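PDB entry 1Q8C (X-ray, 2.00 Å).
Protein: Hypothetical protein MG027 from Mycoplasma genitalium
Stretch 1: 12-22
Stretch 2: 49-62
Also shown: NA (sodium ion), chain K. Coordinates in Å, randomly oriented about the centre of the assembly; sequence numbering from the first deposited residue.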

# COMPACT_ATOMS: atom_id res chain seq x y z
N LEU A 12 -19.38 1.72 3.93
CA LEU A 12 -18.28 1.03 3.20
C LEU A 12 -17.57 0.12 4.19
O LEU A 12 -17.57 0.38 5.36
CB LEU A 12 -17.30 2.05 2.62
CG LEU A 12 -17.88 3.06 1.62
CD1 LEU A 12 -16.98 4.31 1.50
CD2 LEU A 12 -18.09 2.40 0.27
N THR A 13 -16.98 -0.96 3.68
CA THR A 13 -16.24 -1.92 4.49
C THR A 13 -14.81 -1.42 4.57
O THR A 13 -14.40 -0.65 3.71
CB THR A 13 -16.25 -3.23 3.78
OG1 THR A 13 -15.81 -3.00 2.43
CG2 THR A 13 -17.66 -3.74 3.59
N ARG A 14 -14.04 -1.87 5.56
CA ARG A 14 -12.62 -1.52 5.66
C ARG A 14 -11.87 -1.91 4.37
O ARG A 14 -10.95 -1.21 3.95
CB ARG A 14 -11.98 -2.16 6.89
CG ARG A 14 -12.17 -1.36 8.18
CD ARG A 14 -10.98 -0.49 8.43
NE ARG A 14 -11.12 0.40 9.57
CZ ARG A 14 -10.60 0.17 10.77
NH1 ARG A 14 -9.93 -0.95 11.00
NH2 ARG A 14 -10.75 1.07 11.73
N THR A 15 -12.26 -3.02 3.76
CA THR A 15 -11.65 -3.47 2.50
C THR A 15 -11.86 -2.45 1.38
O THR A 15 -10.90 -2.09 0.70
CB THR A 15 -12.20 -4.84 2.06
OG1 THR A 15 -11.94 -5.83 3.06
CG2 THR A 15 -11.45 -5.35 0.82
N GLN A 16 -13.10 -2.00 1.20
CA GLN A 16 -13.40 -0.97 0.20
C GLN A 16 -12.58 0.31 0.43
O GLN A 16 -12.11 0.93 -0.51
CB GLN A 16 -14.89 -0.66 0.20
CG GLN A 16 -15.71 -1.84 -0.35
CD GLN A 16 -17.18 -1.59 -0.33
OE1 GLN A 16 -17.82 -1.57 -1.39
NE2 GLN A 16 -17.74 -1.40 0.86
N ARG A 17 -12.39 0.69 1.70
CA ARG A 17 -11.61 1.87 2.06
C ARG A 17 -10.14 1.72 1.75
O ARG A 17 -9.48 2.67 1.33
CB ARG A 17 -11.74 2.13 3.55
CG ARG A 17 -13.09 1.89 4.05
CD ARG A 17 -13.50 2.82 5.05
NE ARG A 17 -13.79 4.08 4.42
CZ ARG A 17 -14.77 4.89 4.78
NH1 ARG A 17 -15.55 4.56 5.78
NH2 ARG A 17 -14.92 6.04 4.16
N ARG A 18 -9.61 0.53 1.98
CA ARG A 18 -8.28 0.18 1.56
C ARG A 18 -8.14 0.27 0.04
O ARG A 18 -7.17 0.82 -0.45
CB ARG A 18 -7.94 -1.22 2.08
CG ARG A 18 -7.61 -1.28 3.56
CD ARG A 18 -7.18 -2.67 4.02
NE ARG A 18 -6.99 -2.70 5.47
CZ ARG A 18 -7.89 -3.15 6.36
NH1 ARG A 18 -9.05 -3.66 5.98
NH2 ARG A 18 -7.61 -3.06 7.66
N ILE A 19 -9.10 -0.25 -0.71
CA ILE A 19 -9.07 -0.18 -2.18
C ILE A 19 -8.97 1.27 -2.66
O ILE A 19 -8.20 1.59 -3.56
CB ILE A 19 -10.27 -0.95 -2.81
CG1 ILE A 19 -10.10 -2.47 -2.62
CG2 ILE A 19 -10.41 -0.64 -4.28
CD1 ILE A 19 -11.34 -3.34 -2.94
N ALA A 20 -9.73 2.17 -2.02
CA ALA A 20 -9.68 3.59 -2.34
C ALA A 20 -8.28 4.21 -2.16
O ALA A 20 -7.87 5.05 -2.94
CB ALA A 20 -10.73 4.37 -1.52
N VAL A 21 -7.54 3.79 -1.14
CA VAL A 21 -6.19 4.29 -0.93
C VAL A 21 -5.25 3.72 -2.00
O VAL A 21 -4.46 4.45 -2.62
CB VAL A 21 -5.73 3.95 0.48
CG1 VAL A 21 -4.35 4.47 0.74
CG2 VAL A 21 -6.73 4.56 1.50
N VAL A 22 -5.36 2.42 -2.25
CA VAL A 22 -4.56 1.76 -3.26
C VAL A 22 -4.69 2.43 -4.64
O VAL A 22 -3.70 2.71 -5.32
CB VAL A 22 -4.95 0.28 -3.38
CG1 VAL A 22 -4.36 -0.34 -4.64
CG2 VAL A 22 -4.48 -0.49 -2.14
N LYS A 49 -18.88 11.35 -3.60
CA LYS A 49 -20.09 10.77 -3.06
C LYS A 49 -19.87 9.31 -2.64
O LYS A 49 -20.18 8.93 -1.52
CB LYS A 49 -21.22 10.86 -4.11
CG LYS A 49 -21.26 12.18 -4.93
CD LYS A 49 -20.18 12.29 -6.07
CE LYS A 49 -19.51 13.69 -6.09
NZ LYS A 49 -18.44 13.86 -7.12
N GLU A 50 -19.32 8.50 -3.53
CA GLU A 50 -19.13 7.09 -3.25
C GLU A 50 -18.00 6.77 -2.28
O GLU A 50 -18.06 5.78 -1.56
CB GLU A 50 -18.87 6.32 -4.53
CG GLU A 50 -20.07 6.32 -5.46
CD GLU A 50 -19.89 5.40 -6.65
OE1 GLU A 50 -18.76 5.40 -7.22
OE2 GLU A 50 -20.85 4.69 -7.02
N ARG A 51 -16.95 7.61 -2.27
CA ARG A 51 -15.76 7.28 -1.47
C ARG A 51 -15.92 7.67 0.00
O ARG A 51 -15.42 6.97 0.89
CB ARG A 51 -14.51 7.89 -2.10
CG ARG A 51 -14.06 7.15 -3.37
CD ARG A 51 -13.08 7.91 -4.27
NE ARG A 51 -12.56 7.10 -5.38
CZ ARG A 51 -12.08 7.59 -6.52
NH1 ARG A 51 -12.05 8.89 -6.73
NH2 ARG A 51 -11.60 6.77 -7.47
N GLN A 52 -16.61 8.78 0.25
CA GLN A 52 -16.89 9.21 1.61
C GLN A 52 -15.62 9.09 2.44
O GLN A 52 -15.63 8.46 3.49
CB GLN A 52 -18.01 8.34 2.23
CG GLN A 52 -19.11 7.90 1.27
CD GLN A 52 -20.00 6.81 1.88
OE1 GLN A 52 -20.46 6.95 3.03
NE2 GLN A 52 -20.26 5.74 1.11
N LEU A 53 -14.53 9.67 1.95
CA LEU A 53 -13.22 9.47 2.55
C LEU A 53 -13.22 9.89 3.99
O LEU A 53 -13.60 11.01 4.28
CB LEU A 53 -12.15 10.29 1.82
CG LEU A 53 -11.25 9.71 0.73
CD1 LEU A 53 -11.58 8.32 0.23
CD2 LEU A 53 -11.18 10.67 -0.42
N ASN A 54 -12.75 9.03 4.89
CA ASN A 54 -12.78 9.32 6.32
C ASN A 54 -11.39 9.55 6.89
O ASN A 54 -10.38 9.43 6.17
CB ASN A 54 -13.57 8.24 7.11
CG ASN A 54 -12.87 6.88 7.15
OD1 ASN A 54 -11.77 6.70 6.63
ND2 ASN A 54 -13.53 5.90 7.79
N GLU A 55 -11.33 9.90 8.17
CA GLU A 55 -10.05 10.18 8.81
C GLU A 55 -9.16 8.92 8.87
O GLU A 55 -7.95 9.05 8.76
CB GLU A 55 -10.26 10.81 10.19
CG GLU A 55 -10.85 12.24 10.17
CD GLU A 55 -9.97 13.25 9.43
OE1 GLU A 55 -10.49 14.31 9.01
OE2 GLU A 55 -8.76 12.99 9.25
N TRP A 56 -9.73 7.73 8.98
CA TRP A 56 -8.94 6.49 8.99
C TRP A 56 -8.06 6.39 7.71
O TRP A 56 -6.88 6.15 7.78
CB TRP A 56 -9.86 5.26 9.16
CG TRP A 56 -9.13 3.96 9.36
CD1 TRP A 56 -8.58 3.51 10.53
CD2 TRP A 56 -8.84 2.95 8.37
NE1 TRP A 56 -7.98 2.29 10.33
CE2 TRP A 56 -8.13 1.92 9.02
CE3 TRP A 56 -9.12 2.81 7.00
CZ2 TRP A 56 -7.69 0.78 8.35
CZ3 TRP A 56 -8.69 1.66 6.35
CH2 TRP A 56 -7.98 0.67 7.03
N GLN A 57 -8.66 6.62 6.55
CA GLN A 57 -7.99 6.57 5.25
C GLN A 57 -6.96 7.72 5.07
O GLN A 57 -5.89 7.53 4.50
CB GLN A 57 -9.03 6.67 4.13
CG GLN A 57 -9.92 5.45 3.94
CD GLN A 57 -11.04 5.70 2.97
OE1 GLN A 57 -11.10 5.08 1.92
NE2 GLN A 57 -11.92 6.60 3.31
N LYS A 58 -7.33 8.91 5.54
CA LYS A 58 -6.48 10.10 5.49
C LYS A 58 -5.23 9.93 6.33
O LYS A 58 -4.20 10.54 6.03
CB LYS A 58 -7.27 11.33 6.00
CG LYS A 58 -8.28 11.90 4.97
CD LYS A 58 -9.34 12.82 5.63
CE LYS A 58 -10.43 13.22 4.64
NZ LYS A 58 -11.41 14.26 5.16
N LEU A 59 -5.31 9.11 7.37
CA LEU A 59 -4.12 8.88 8.21
C LEU A 59 -3.15 7.93 7.49
O LEU A 59 -1.95 8.08 7.62
CB LEU A 59 -4.50 8.32 9.58
CG LEU A 59 -4.09 8.91 10.95
CD1 LEU A 59 -3.38 7.83 11.79
CD2 LEU A 59 -3.28 10.24 10.91
N ILE A 60 -3.68 6.99 6.72
CA ILE A 60 -2.85 6.09 5.90
C ILE A 60 -2.10 6.90 4.83
O ILE A 60 -0.91 6.72 4.61
CB ILE A 60 -3.72 4.96 5.22
CG1 ILE A 60 -4.30 4.03 6.29
CG2 ILE A 60 -2.89 4.12 4.20
CD1 ILE A 60 -5.37 3.04 5.80
N VAL A 61 -2.82 7.79 4.16
CA VAL A 61 -2.26 8.60 3.08
C VAL A 61 -1.23 9.59 3.61
O VAL A 61 -0.29 9.96 2.91
CB VAL A 61 -3.39 9.33 2.34
CG1 VAL A 61 -2.83 10.47 1.44
CG2 VAL A 61 -4.20 8.31 1.56
N LYS A 62 -1.40 10.01 4.84
CA LYS A 62 -0.48 10.89 5.51
C LYS A 62 0.84 10.14 5.79
O LYS A 62 1.91 10.68 5.55
CB LYS A 62 -1.13 11.47 6.78
CG LYS A 62 -0.18 12.22 7.75
CD LYS A 62 -0.90 13.24 8.65
CE LYS A 62 0.03 14.38 9.12
NZ LYS A 62 0.86 14.06 10.32
NA NA K . -4.03 12.79 4.45
O HOH W 1 -5.84 13.93 3.19

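The contact between residues 12-22 and 49-62 of MG027 is a helix-against-loop-and-helix packing in which arginines, working through flat stacking and close polar approach, do much of the work usually assigned to hydrocarbon side chains. The helices 14-22 and 55-62 run in broadly the same direction, their axes inclined by 37° and no nearer than 10.1 Å, a spacing that leaves room for long side chains between them; together the stretches bury 675 Å².

Trp-56 loses the most area, 110 Å², and illustrates how an arginine can pack like an aromatic ring. Its side chain, with chi1 in the t well, brings the indole beneath Arg-14, whose guanidinium lies flat on it with the planes only 4° apart and Arg-14 CZ 3.7 Å from the centroid of the five-membered ring. Arg-14 CD sits 3.5 Å from the centroid of the six-membered ring, so the aliphatic part of the chain covers the indole as well. The 3.3 Å between Arg-14 NH2 and Trp-56 NE1 is therefore a stacking distance, not a hydrogen bond, since both nitrogens are donors. Arg-18 adds to the enclosure: its NH2 lies 3.8 Å from Trp-56 CH2, and Trp-56 CH2 lies over one face of that guanidinium.

Arg-17 is the second anchor. Buried and directed toward the other stretch, it sends its guanidinium into the loop before helix 55-62, where Arg-17 NH2 comes within 2.6 Å of Gln-52 O, near the guanidinium plane. A charged group thus lies close to a backbone carbonyl of the loop, which is electrostatically favourable. Asn-54 ND2 lies over one face of the same guanidinium, 3.1 Å from Arg-17 NH1. The asparagine meanwhile caps its own helix, with Gln-57 N donating to Asn-54 OD1 at 3.1 Å; Thr-13 caps the first helix in the same way, its OG1 accepting from Gln-16 N, also at 3.1 Å. A short polar side chain suits each site because it can fold back to a free amide of the first turn.

Farther along, the character becomes apolar. The small Ala-20 points toward the partner, with CB 4.4 Å from Leu-53 CD1, while Val-21 CG1 packs 3.8 Å from Ile-60 CG2 and 3.9 Å from Val-61 CG2. These branched side chains are buried and make no polar demands. At the other end, exposed Leu-12 lays CD1 3.1 Å from Arg-51 O, extending the contact along the loop's backbone.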